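Local coordinates for protein N5-Carboxyaminoimidazole ribonucleotide synthetase (Staphylococcus aureus subsp. aureus, PDB 3ORQ) that catalyses the ATP-dependent joining of bicarbonate to 5-aminoimidazole ribonucleotide, giving N5-carboxyaminoimidazole ribonucleotide in purine biosynthesis, at residues E116-A121 with N269-R274; Q106-R111 with Q246-I251. All coordinates share one frame; numbering follows the deposited sequence.

From the N terminus the chain builds the four-stranded parallel sheet and its helices, then reaches helix 103-109 and helix 111-120, which supply the first segments of interaction 2 and interaction 1. Over a hundred residues later, loop 246-251 closes interaction 2 and strand 266-272 closes interaction 1. The segments alternate, so the two closures cross. Together they fix the two successive helices against the loop that follows helix 234-245 and the outermost strand, 266-272, of the large antiparallel sheet. Their centres lie 7 Å apart, and they join directly where I271 CG2 packs on F250 CZ at 3.8 Å. Each contact also reaches ADP, through N269 and E270 in interaction 1 and R111 in interaction 2.

Interaction 1 (E116-A121 with N269-R274); sequences ETLKSA and NEIAPR. With MG (magnesium ion), chain C; ADP (adenosine-5'-diphosphate), chain D.
The carboxamide of N269 and the carboxylate of E270 are the flat groups on the nucleotide side of this contact, while the backbone O of N269 lies 4.1 Å from L118 CD1, a van der Waals contact. At the nitrogen corner of the amide, N269 ND2 donates to ADP O2A over 3.1 Å with an N-H...O angle of 152°. One carboxylate oxygen, E270 OE2, binds magnesium at 2.2 Å. ADP O2A is a second ligand, and the angle from E270 OE2 through magnesium to ADP O2A is 78°, so the two oxygens occupy neighbouring coordination positions; E257 supplies a further one. O2A is thus held by both the amide and the metal, two contacts on one oxygen of the alpha phosphate. Farther along, one face of the R274 guanidinium is covered by A272 CB, 3.7 Å above its centre, and its NE is salt-bridged to E82.

On the other side of the strand the contact is apolar. L118 CD2 meets I271 CD1 at 3.6 Å, the two side chains running alongside in opposed senses, methyl against methyl. With CG1 of I271 beside its own backbone N (chi1 -43°), an extended second torsion carries CD1 out to the leucine. I244 of helix 234-245 touches both residues, and E114 accepts a hydrogen bond from I271 N.

The backbone explains the division of labour. N269 and E270 both face E257 in a classic beta bulge, and both direct CB away from helix 111-120, whereas I271 directs CB toward it. Two consecutive side chains therefore serve the nucleotide before the strand returns to packing. This is the nucleotide and magnesium site of the ATP-grasp fold, seen here with ADP bound.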
ATOM      1  N   GLU A 116      30.870   0.417  20.755  1.00 22.50           N
ATOM      2  CA  GLU A 116      31.039   0.445  22.211  1.00 24.20           C
ATOM      3  C   GLU A 116      29.756   0.004  22.900  1.00 25.01           C
ATOM      4  O   GLU A 116      29.774  -0.881  23.762  1.00 22.52           O
ATOM      5  CB  GLU A 116      31.414   1.843  22.694  1.00 25.83           C
ATOM      6  CG  GLU A 116      32.883   2.225  22.500  1.00 30.82           C
ATOM      7  CD  GLU A 116      33.181   3.673  22.905  1.00 36.29           C
ATOM      8  OE1 GLU A 116      32.223   4.478  23.018  1.00 36.15           O
ATOM      9  OE2 GLU A 116      34.375   4.011  23.103  1.00 40.00           O
ATOM     10  N   THR A 117      28.632   0.594  22.471  1.00 23.77           N
ATOM     11  CA  THR A 117      27.350   0.313  23.089  1.00 23.90           C
ATOM     12  C   THR A 117      27.002  -1.167  22.974  1.00 25.67           C
ATOM     13  O   THR A 117      26.562  -1.796  23.953  1.00 26.34           O
ATOM     14  CB  THR A 117      26.218   1.149  22.457  1.00 23.27           C
ATOM     15  OG1 THR A 117      26.530   2.538  22.585  1.00 24.47           O
ATOM     16  CG2 THR A 117      24.895   0.866  23.148  1.00 21.02           C
ATOM     17  N   LEU A 118      27.209  -1.719  21.783  1.00 24.49           N
ATOM     18  CA  LEU A 118      26.901  -3.124  21.551  1.00 23.79           C
ATOM     19  C   LEU A 118      27.711  -4.041  22.490  1.00 24.38           C
ATOM     20  O   LEU A 118      27.154  -4.914  23.168  1.00 24.45           O
ATOM     21  CB  LEU A 118      27.133  -3.474  20.080  1.00 23.42           C
ATOM     22  CG  LEU A 118      26.289  -2.797  18.995  1.00 19.03           C
ATOM     23  CD1 LEU A 118      26.741  -3.219  17.562  1.00 13.15           C
ATOM     24  CD2 LEU A 118      24.800  -3.078  19.217  1.00 17.89           C
ATOM     25  N   LYS A 119      29.016  -3.807  22.573  1.00 25.05           N
ATOM     26  CA  LYS A 119      29.853  -4.593  23.471  1.00 26.08           C
ATOM     27  C   LYS A 119      29.423  -4.428  24.921  1.00 26.38           C
ATOM     28  O   LYS A 119      29.332  -5.404  25.678  1.00 27.87           O
ATOM     29  CB  LYS A 119      31.318  -4.197  23.328  1.00 27.78           C
ATOM     30  CG  LYS A 119      32.268  -5.124  24.069  1.00 30.76           C
ATOM     31  CD  LYS A 119      33.693  -4.768  23.723  1.00 35.87           C
ATOM     32  CE  LYS A 119      34.701  -5.791  24.229  1.00 38.66           C
ATOM     33  NZ  LYS A 119      36.015  -5.511  23.551  1.00 40.37           N
ATOM     34  N   SER A 120      29.172  -3.185  25.306  1.00 25.03           N
ATOM     35  CA  SER A 120      28.695  -2.869  26.641  1.00 25.34           C
ATOM     36  C   SER A 120      27.273  -3.436  26.974  1.00 24.92           C
ATOM     37  O   SER A 120      26.911  -3.611  28.140  1.00 25.77           O
ATOM     38  CB  SER A 120      28.762  -1.361  26.829  1.00 26.63           C
ATOM     39  OG  SER A 120      28.434  -1.020  28.151  1.00 30.30           O
ATOM     40  N   ALA A 121      26.483  -3.737  25.955  1.00 21.65           N
ATOM     41  CA  ALA A 121      25.194  -4.379  26.174  1.00 19.94           C
ATOM     42  C   ALA A 121      25.382  -5.882  26.249  1.00 20.99           C
ATOM     43  O   ALA A 121      24.416  -6.618  26.379  1.00 20.35           O
ATOM     44  CB  ALA A 121      24.197  -4.023  25.047  1.00 17.30           C
ATOM     45  N   ASN A 269      26.399  -6.752  13.567  1.00 19.94           N
ATOM     46  CA  ASN A 269      27.132  -5.773  12.781  1.00 19.07           C
ATOM     47  C   ASN A 269      26.778  -4.318  13.099  1.00 18.56           C
ATOM     48  O   ASN A 269      27.618  -3.543  13.543  1.00 17.25           O
ATOM     49  CB  ASN A 269      26.947  -6.019  11.278  1.00 19.88           C
ATOM     50  CG  ASN A 269      27.589  -4.896  10.399  1.00 23.56           C
ATOM     51  OD1 ASN A 269      28.604  -4.287  10.775  1.00 25.10           O
ATOM     52  ND2 ASN A 269      26.971  -4.614   9.238  1.00 17.90           N
ATOM     53  N   GLU A 270      25.539  -3.933  12.814  1.00 17.76           N
ATOM     54  CA  GLU A 270      25.115  -2.552  13.021  1.00 18.39           C
ATOM     55  C   GLU A 270      23.600  -2.463  13.205  1.00 16.55           C
ATOM     56  O   GLU A 270      22.877  -3.404  12.863  1.00 16.77           O
ATOM     57  CB  GLU A 270      25.569  -1.680  11.829  1.00 21.06           C
ATOM     58  CG  GLU A 270      24.789  -1.902  10.501  1.00 22.78           C
ATOM     59  CD  GLU A 270      25.424  -1.226   9.272  1.00 30.49           C
ATOM     60  OE1 GLU A 270      26.524  -0.597   9.406  1.00 31.09           O
ATOM     61  OE2 GLU A 270      24.828  -1.350   8.153  1.00 29.52           O
ATOM     62  N   ILE A 271      23.126  -1.330  13.729  1.00 14.36           N
ATOM     63  CA  ILE A 271      21.702  -1.091  13.912  1.00 12.74           C
ATOM     64  C   ILE A 271      21.247   0.209  13.197  1.00 12.42           C
ATOM     65  O   ILE A 271      21.876   1.265  13.346  1.00 10.12           O
ATOM     66  CB  ILE A 271      21.332  -0.978  15.387  1.00 14.50           C
ATOM     67  CG1 ILE A 271      22.037  -2.038  16.226  1.00 16.29           C
ATOM     68  CG2 ILE A 271      19.789  -1.043  15.578  1.00 12.19           C
ATOM     69  CD1 ILE A 271      21.779  -1.863  17.750  1.00 20.37           C
ATOM     70  N   ALA A 272      20.144   0.096  12.435  1.00  9.81           N
ATOM     71  CA  ALA A 272      19.482   1.217  11.772  1.00  7.93           C
ATOM     72  C   ALA A 272      18.218   1.545  12.557  1.00  7.76           C
ATOM     73  O   ALA A 272      17.335   0.698  12.686  1.00 11.09           O
ATOM     74  CB  ALA A 272      19.143   0.871  10.325  1.00  3.22           C
ATOM     75  N   PRO A 273      18.140   2.767  13.123  1.00  5.53           N
ATOM     76  CA  PRO A 273      17.007   3.192  13.948  1.00  3.34           C
ATOM     77  C   PRO A 273      15.860   3.671  13.028  1.00  5.58           C
ATOM     78  O   PRO A 273      15.288   4.778  13.192  1.00  4.84           O
ATOM     79  CB  PRO A 273      17.591   4.338  14.742  1.00  2.00           C
ATOM     80  CG  PRO A 273      18.615   4.972  13.738  1.00  2.00           C
ATOM     81  CD  PRO A 273      19.151   3.833  12.954  1.00  3.49           C
ATOM     82  N   ARG A 274      15.524   2.831  12.053  1.00  6.22           N
ATOM     83  CA  ARG A 274      14.501   3.197  11.073  1.00  6.25           C
ATOM     84  C   ARG A 274      14.053   1.935  10.380  1.00  6.11           C
ATOM     85  O   ARG A 274      14.698   0.889  10.538  1.00  5.36           O
ATOM     86  CB  ARG A 274      15.074   4.198  10.053  1.00  4.26           C
ATOM     87  CG  ARG A 274      16.458   3.766   9.564  1.00  6.47           C
ATOM     88  CD  ARG A 274      16.951   4.523   8.345  1.00  5.77           C
ATOM     89  NE  ARG A 274      18.299   4.100   8.020  1.00 13.65           N
ATOM     90  CZ  ARG A 274      18.596   3.025   7.299  1.00 18.09           C
ATOM     91  NH1 ARG A 274      17.623   2.271   6.805  1.00 18.71           N
ATOM     92  NH2 ARG A 274      19.870   2.707   7.056  1.00 18.73           N
TER
HETATM   93 MG    MG C 375      24.960  -2.425   6.255  1.00 46.41          MG
HETATM   94  PB  ADP D 376      27.289   0.198   5.483  1.00 59.68           P
HETATM   95  O1B ADP D 376      26.924   0.809   6.811  1.00 61.31           O
HETATM   96  O2B ADP D 376      26.307  -0.724   4.815  1.00 59.04           O
HETATM   97  O3B ADP D 376      27.864   1.223   4.545  1.00 68.35           O
HETATM   98  PA  ADP D 376      28.558  -2.045   6.688  1.00 65.60           P
HETATM   99  O1A ADP D 376      29.479  -1.797   7.856  1.00 65.52           O
HETATM  100  O2A ADP D 376      27.142  -2.483   6.963  1.00 66.43           O
HETATM  101  O3A ADP D 376      28.574  -0.738   5.735  1.00 69.90           O
HETATM  102  O5' ADP D 376      29.199  -3.123   5.685  1.00 61.87           O
HETATM  103  C5' ADP D 376      28.671  -3.340   4.389  1.00 59.69           C
HETATM  104  C4' ADP D 376      29.040  -4.744   3.942  1.00 61.94           C
HETATM  105  O4' ADP D 376      30.480  -4.926   3.938  1.00 62.13           O
HETATM  106  C3' ADP D 376      28.479  -5.830   4.864  1.00 61.80           C
HETATM  107  O3' ADP D 376      27.150  -6.248   4.533  1.00 63.69           O
HETATM  108  C2' ADP D 376      29.477  -6.961   4.670  1.00 59.11           C
HETATM  109  O2' ADP D 376      29.076  -7.801   3.603  1.00 54.48           O
HETATM  110  C1' ADP D 376      30.796  -6.267   4.347  1.00 58.57           C
HETATM  111  N9  ADP D 376      31.503  -6.206   5.645  1.00 55.95           N
HETATM  112  C8  ADP D 376      31.476  -5.159   6.498  1.00 54.27           C
HETATM  113  N7  ADP D 376      32.184  -5.413   7.626  1.00 53.00           N
HETATM  114  C5  ADP D 376      32.691  -6.663   7.468  1.00 53.77           C
HETATM  115  C6  ADP D 376      33.557  -7.550   8.285  1.00 52.32           C
HETATM  116  N6  ADP D 376      33.999  -7.118   9.498  1.00 48.05           N
HETATM  117  N1  ADP D 376      33.844  -8.773   7.780  1.00 52.71           N
HETATM  118  C2  ADP D 376      33.383  -9.192   6.577  1.00 54.80           C
HETATM  119  N3  ADP D 376      32.590  -8.439   5.777  1.00 55.38           N
HETATM  120  C4  ADP D 376      32.229  -7.188   6.175  1.00 53.52           C

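Interaction 2 (Q106-R111 with Q246-I251); sequences QLLQDR and QSIHFI. With ADP (adenosine-5'-diphosphate), chain D.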
ATOM      1  N   GLN A 106      21.775   9.681  18.375  1.00 19.29           N
ATOM      2  CA  GLN A 106      23.085  10.125  18.884  1.00 21.47           C
ATOM      3  C   GLN A 106      24.119   9.010  18.820  1.00 22.48           C
ATOM      4  O   GLN A 106      25.250   9.182  18.369  1.00 24.50           O
ATOM      5  CB  GLN A 106      22.953  10.596  20.346  1.00 21.39           C
ATOM      6  CG  GLN A 106      24.291  10.884  21.080  1.00 24.22           C
ATOM      7  CD  GLN A 106      24.145  10.934  22.623  1.00 27.66           C
ATOM      8  OE1 GLN A 106      23.047  11.136  23.167  1.00 29.67           O
ATOM      9  NE2 GLN A 106      25.258  10.744  23.322  1.00 26.72           N
ATOM     10  N   LEU A 107      23.696   7.856  19.301  1.00 22.38           N
ATOM     11  CA  LEU A 107      24.580   6.776  19.606  1.00 21.68           C
ATOM     12  C   LEU A 107      24.867   5.957  18.341  1.00 21.29           C
ATOM     13  O   LEU A 107      25.995   5.516  18.134  1.00 19.55           O
ATOM     14  CB  LEU A 107      23.912   5.977  20.698  1.00 22.60           C
ATOM     15  CG  LEU A 107      24.624   4.860  21.402  1.00 30.17           C
ATOM     16  CD1 LEU A 107      23.852   4.511  22.680  1.00 30.00           C
ATOM     17  CD2 LEU A 107      24.681   3.687  20.420  1.00 34.26           C
ATOM     18  N   LEU A 108      23.864   5.801  17.466  1.00 20.71           N
ATOM     19  CA  LEU A 108      24.061   5.038  16.237  1.00 20.96           C
ATOM     20  C   LEU A 108      24.636   5.806  15.046  1.00 22.12           C
ATOM     21  O   LEU A 108      24.958   5.198  14.043  1.00 23.21           O
ATOM     22  CB  LEU A 108      22.780   4.289  15.835  1.00 19.81           C
ATOM     23  CG  LEU A 108      22.245   3.410  16.974  1.00 19.31           C
ATOM     24  CD1 LEU A 108      20.839   2.919  16.666  1.00 17.06           C
ATOM     25  CD2 LEU A 108      23.217   2.272  17.357  1.00 16.74           C
ATOM     26  N   GLN A 109      24.753   7.129  15.162  1.00 24.33           N
ATOM     27  CA  GLN A 109      25.319   7.992  14.109  1.00 26.57           C
ATOM     28  C   GLN A 109      26.781   7.660  13.917  1.00 26.74           C
ATOM     29  O   GLN A 109      27.321   7.692  12.810  1.00 26.45           O
ATOM     30  CB  GLN A 109      25.290   9.450  14.559  1.00 27.63           C
ATOM     31  CG  GLN A 109      24.135  10.247  14.084  1.00 29.67           C
ATOM     32  CD  GLN A 109      24.145  11.652  14.646  1.00 34.14           C
ATOM     33  OE1 GLN A 109      23.486  12.543  14.098  1.00 37.25           O
ATOM     34  NE2 GLN A 109      24.879  11.866  15.751  1.00 34.93           N
ATOM     35  N   ASP A 110      27.423   7.385  15.036  1.00 26.70           N
ATOM     36  CA  ASP A 110      28.862   7.255  15.073  1.00 27.75           C
ATOM     37  C   ASP A 110      29.249   5.786  15.329  1.00 27.03           C
ATOM     38  O   ASP A 110      28.948   5.249  16.387  1.00 27.11           O
ATOM     39  CB  ASP A 110      29.390   8.213  16.135  1.00 27.74           C
ATOM     40  CG  ASP A 110      30.767   7.868  16.606  1.00 30.53           C
ATOM     41  OD1 ASP A 110      31.541   7.251  15.837  1.00 30.64           O
ATOM     42  OD2 ASP A 110      31.068   8.231  17.764  1.00 32.00           O
ATOM     43  N   ARG A 111      29.897   5.163  14.341  1.00 26.55           N
ATOM     44  CA  ARG A 111      30.356   3.763  14.398  1.00 26.63           C
ATOM     45  C   ARG A 111      31.084   3.363  15.678  1.00 26.35           C
ATOM     46  O   ARG A 111      30.885   2.262  16.177  1.00 25.67           O
ATOM     47  CB  ARG A 111      31.270   3.441  13.214  1.00 27.96           C
ATOM     48  CG  ARG A 111      30.583   3.476  11.858  1.00 28.88           C
ATOM     49  CD  ARG A 111      31.357   2.645  10.883  1.00 27.55           C
ATOM     50  NE  ARG A 111      30.873   2.791   9.516  1.00 27.49           N
ATOM     51  CZ  ARG A 111      29.954   2.017   8.954  1.00 24.56           C
ATOM     52  NH1 ARG A 111      29.386   1.056   9.654  1.00 21.62           N
ATOM     53  NH2 ARG A 111      29.590   2.219   7.691  1.00 25.67           N
ATOM     54  N   GLN A 246      17.880  -3.031  26.204  1.00 18.49           N
ATOM     55  CA  GLN A 246      18.138  -2.518  27.569  1.00 21.62           C
ATOM     56  C   GLN A 246      19.130  -1.369  27.609  1.00 18.81           C
ATOM     57  O   GLN A 246      19.307  -0.747  28.651  1.00 19.56           O
ATOM     58  CB  GLN A 246      18.606  -3.608  28.538  1.00 24.13           C
ATOM     59  CG  GLN A 246      17.463  -4.393  29.164  1.00 32.27           C
ATOM     60  CD  GLN A 246      17.235  -5.717  28.447  1.00 38.22           C
ATOM     61  OE1 GLN A 246      18.105  -6.614  28.465  1.00 37.31           O
ATOM     62  NE2 GLN A 246      16.053  -5.854  27.807  1.00 39.27           N
ATOM     63  N   SER A 247      19.797  -1.113  26.497  1.00 15.43           N
ATOM     64  CA  SER A 247      20.814  -0.074  26.490  1.00 16.75           C
ATOM     65  C   SER A 247      20.469   1.138  25.638  1.00 16.35           C
ATOM     66  O   SER A 247      21.072   2.211  25.839  1.00 17.41           O
ATOM     67  CB  SER A 247      22.186  -0.655  26.092  1.00 18.37           C
ATOM     68  OG  SER A 247      22.668  -1.537  27.114  1.00 24.72           O
ATOM     69  N   ILE A 248      19.533   0.966  24.682  1.00 12.56           N
ATOM     70  CA  ILE A 248      19.159   2.024  23.728  1.00 10.02           C
ATOM     71  C   ILE A 248      17.656   2.052  23.592  1.00  9.24           C
ATOM     72  O   ILE A 248      17.022   1.005  23.408  1.00  8.94           O
ATOM     73  CB  ILE A 248      19.671   1.743  22.318  1.00 10.01           C
ATOM     74  CG1 ILE A 248      21.183   1.566  22.295  1.00 10.50           C
ATOM     75  CG2 ILE A 248      19.284   2.845  21.377  1.00 10.84           C
ATOM     76  CD1 ILE A 248      21.737   1.233  20.902  1.00  9.89           C
ATOM     77  N   HIS A 249      17.072   3.230  23.722  1.00  8.50           N
ATOM     78  CA  HIS A 249      15.639   3.352  23.612  1.00  8.92           C
ATOM     79  C   HIS A 249      15.216   3.348  22.138  1.00  7.43           C
ATOM     80  O   HIS A 249      15.621   4.219  21.370  1.00  9.93           O
ATOM     81  CB  HIS A 249      15.172   4.637  24.278  1.00  9.95           C
ATOM     82  CG  HIS A 249      13.696   4.880  24.153  1.00 10.85           C
ATOM     83  ND1 HIS A 249      12.757   4.083  24.776  1.00 11.60           N
ATOM     84  CD2 HIS A 249      12.997   5.822  23.470  1.00 12.61           C
ATOM     85  CE1 HIS A 249      11.545   4.536  24.502  1.00  9.67           C
ATOM     86  NE2 HIS A 249      11.662   5.589  23.710  1.00 13.14           N
ATOM     87  N   PHE A 250      14.387   2.381  21.763  1.00  5.62           N
ATOM     88  CA  PHE A 250      13.742   2.356  20.445  1.00  4.61           C
ATOM     89  C   PHE A 250      12.239   2.462  20.527  1.00  5.38           C
ATOM     90  O   PHE A 250      11.613   1.731  21.292  1.00  5.65           O
ATOM     91  CB  PHE A 250      14.089   1.045  19.749  1.00  5.14           C
ATOM     92  CG  PHE A 250      15.520   0.955  19.314  1.00  7.43           C
ATOM     93  CD1 PHE A 250      15.985   1.733  18.232  1.00  4.17           C
ATOM     94  CD2 PHE A 250      16.415   0.149  20.014  1.00  7.39           C
ATOM     95  CE1 PHE A 250      17.319   1.655  17.823  1.00  6.25           C
ATOM     96  CE2 PHE A 250      17.751   0.076  19.626  1.00  8.87           C
ATOM     97  CZ  PHE A 250      18.211   0.809  18.545  1.00  7.52           C
ATOM     98  N   ILE A 251      11.653   3.361  19.746  1.00  6.56           N
ATOM     99  CA  ILE A 251      10.226   3.321  19.419  1.00  6.94           C
ATOM    100  C   ILE A 251      10.110   3.340  17.881  1.00  7.86           C
ATOM    101  O   ILE A 251      10.987   3.870  17.197  1.00  6.44           O
ATOM    102  CB  ILE A 251       9.454   4.509  20.017  1.00  8.63           C
ATOM    103  CG1 ILE A 251       9.326   4.352  21.550  1.00  9.57           C
ATOM    104  CG2 ILE A 251       8.061   4.604  19.381  1.00  6.80           C
ATOM    105  CD1 ILE A 251       8.658   3.052  21.983  1.00  9.68           C
TER
HETATM  106  PB  ADP D 376      27.289   0.198   5.483  1.00 59.68           P
HETATM  107  O1B ADP D 376      26.924   0.809   6.811  1.00 61.31           O
HETATM  108  O2B ADP D 376      26.307  -0.724   4.815  1.00 59.04           O
HETATM  109  O3B ADP D 376      27.864   1.223   4.545  1.00 68.35           O
HETATM  110  PA  ADP D 376      28.558  -2.045   6.688  1.00 65.60           P
HETATM  111  O1A ADP D 376      29.479  -1.797   7.856  1.00 65.52           O
HETATM  112  O2A ADP D 376      27.142  -2.483   6.963  1.00 66.43           O
HETATM  113  O3A ADP D 376      28.574  -0.738   5.735  1.00 69.90           O
HETATM  114  O5' ADP D 376      29.199  -3.123   5.685  1.00 61.87           O
HETATM  115  C5' ADP D 376      28.671  -3.340   4.389  1.00 59.69           C
HETATM  116  C4' ADP D 376      29.040  -4.744   3.942  1.00 61.94           C
HETATM  117  O4' ADP D 376      30.480  -4.926   3.938  1.00 62.13           O
HETATM  118  C3' ADP D 376      28.479  -5.830   4.864  1.00 61.80           C
HETATM  119  O3' ADP D 376      27.150  -6.248   4.533  1.00 63.69           O
HETATM  120  C2' ADP D 376      29.477  -6.961   4.670  1.00 59.11           C
HETATM  121  O2' ADP D 376      29.076  -7.801   3.603  1.00 54.48           O
HETATM  122  C1' ADP D 376      30.796  -6.267   4.347  1.00 58.57           C
HETATM  123  N9  ADP D 376      31.503  -6.206   5.645  1.00 55.95           N
HETATM  124  C8  ADP D 376      31.476  -5.159   6.498  1.00 54.27           C
HETATM  125  N7  ADP D 376      32.184  -5.413   7.626  1.00 53.00           N
HETATM  126  C5  ADP D 376      32.691  -6.663   7.468  1.00 53.77           C
HETATM  127  C6  ADP D 376      33.557  -7.550   8.285  1.00 52.32           C
HETATM  128  N6  ADP D 376      33.999  -7.118   9.498  1.00 48.05           N
HETATM  129  N1  ADP D 376      33.844  -8.773   7.780  1.00 52.71           N
HETATM  130  C2  ADP D 376      33.383  -9.192   6.577  1.00 54.80           C
HETATM  131  N3  ADP D 376      32.590  -8.439   5.777  1.00 55.38           N
HETATM  132  C4  ADP D 376      32.229  -7.188   6.175  1.00 53.52           C
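In this ATP-grasp enzyme, the end of helix 103-109 packs on the loop between helix 234-245 and strand 252-261, with L107 and L108 set against I248 and F250. The buried junction thereby joins the preATP-grasp region to the ATP-grasp domain. I248 CD1 is shared: L107 CD2 approaches it to 3.9 Å and L108 CD2 to 4.0 Å, both side chains crossing it at a slant. The two leucines reach it by different torsions, L107 with CG opposite its backbone N (chi1 -172°), L108 with CG beside it (chi1 -54°). The second methyl of L108, CD1, lies at the edge of the F250 ring near the ring plane, 3.9 Å from CZ, so the aromatic group meets the leucine rim-on. F254 stacks on the same ring.

Past the helix, D110 takes the N-cap position of helix 111-120: its OD1 accepts from L112 N and is also salt-bridged to R153. R111 follows directly, and its stretched side chain reaches the nucleotide. ADP O1B lies at the edge of the guanidinium, near its plane, where R111 NH2 donates to it over 3.1 Å at an N-H...O angle of 159°.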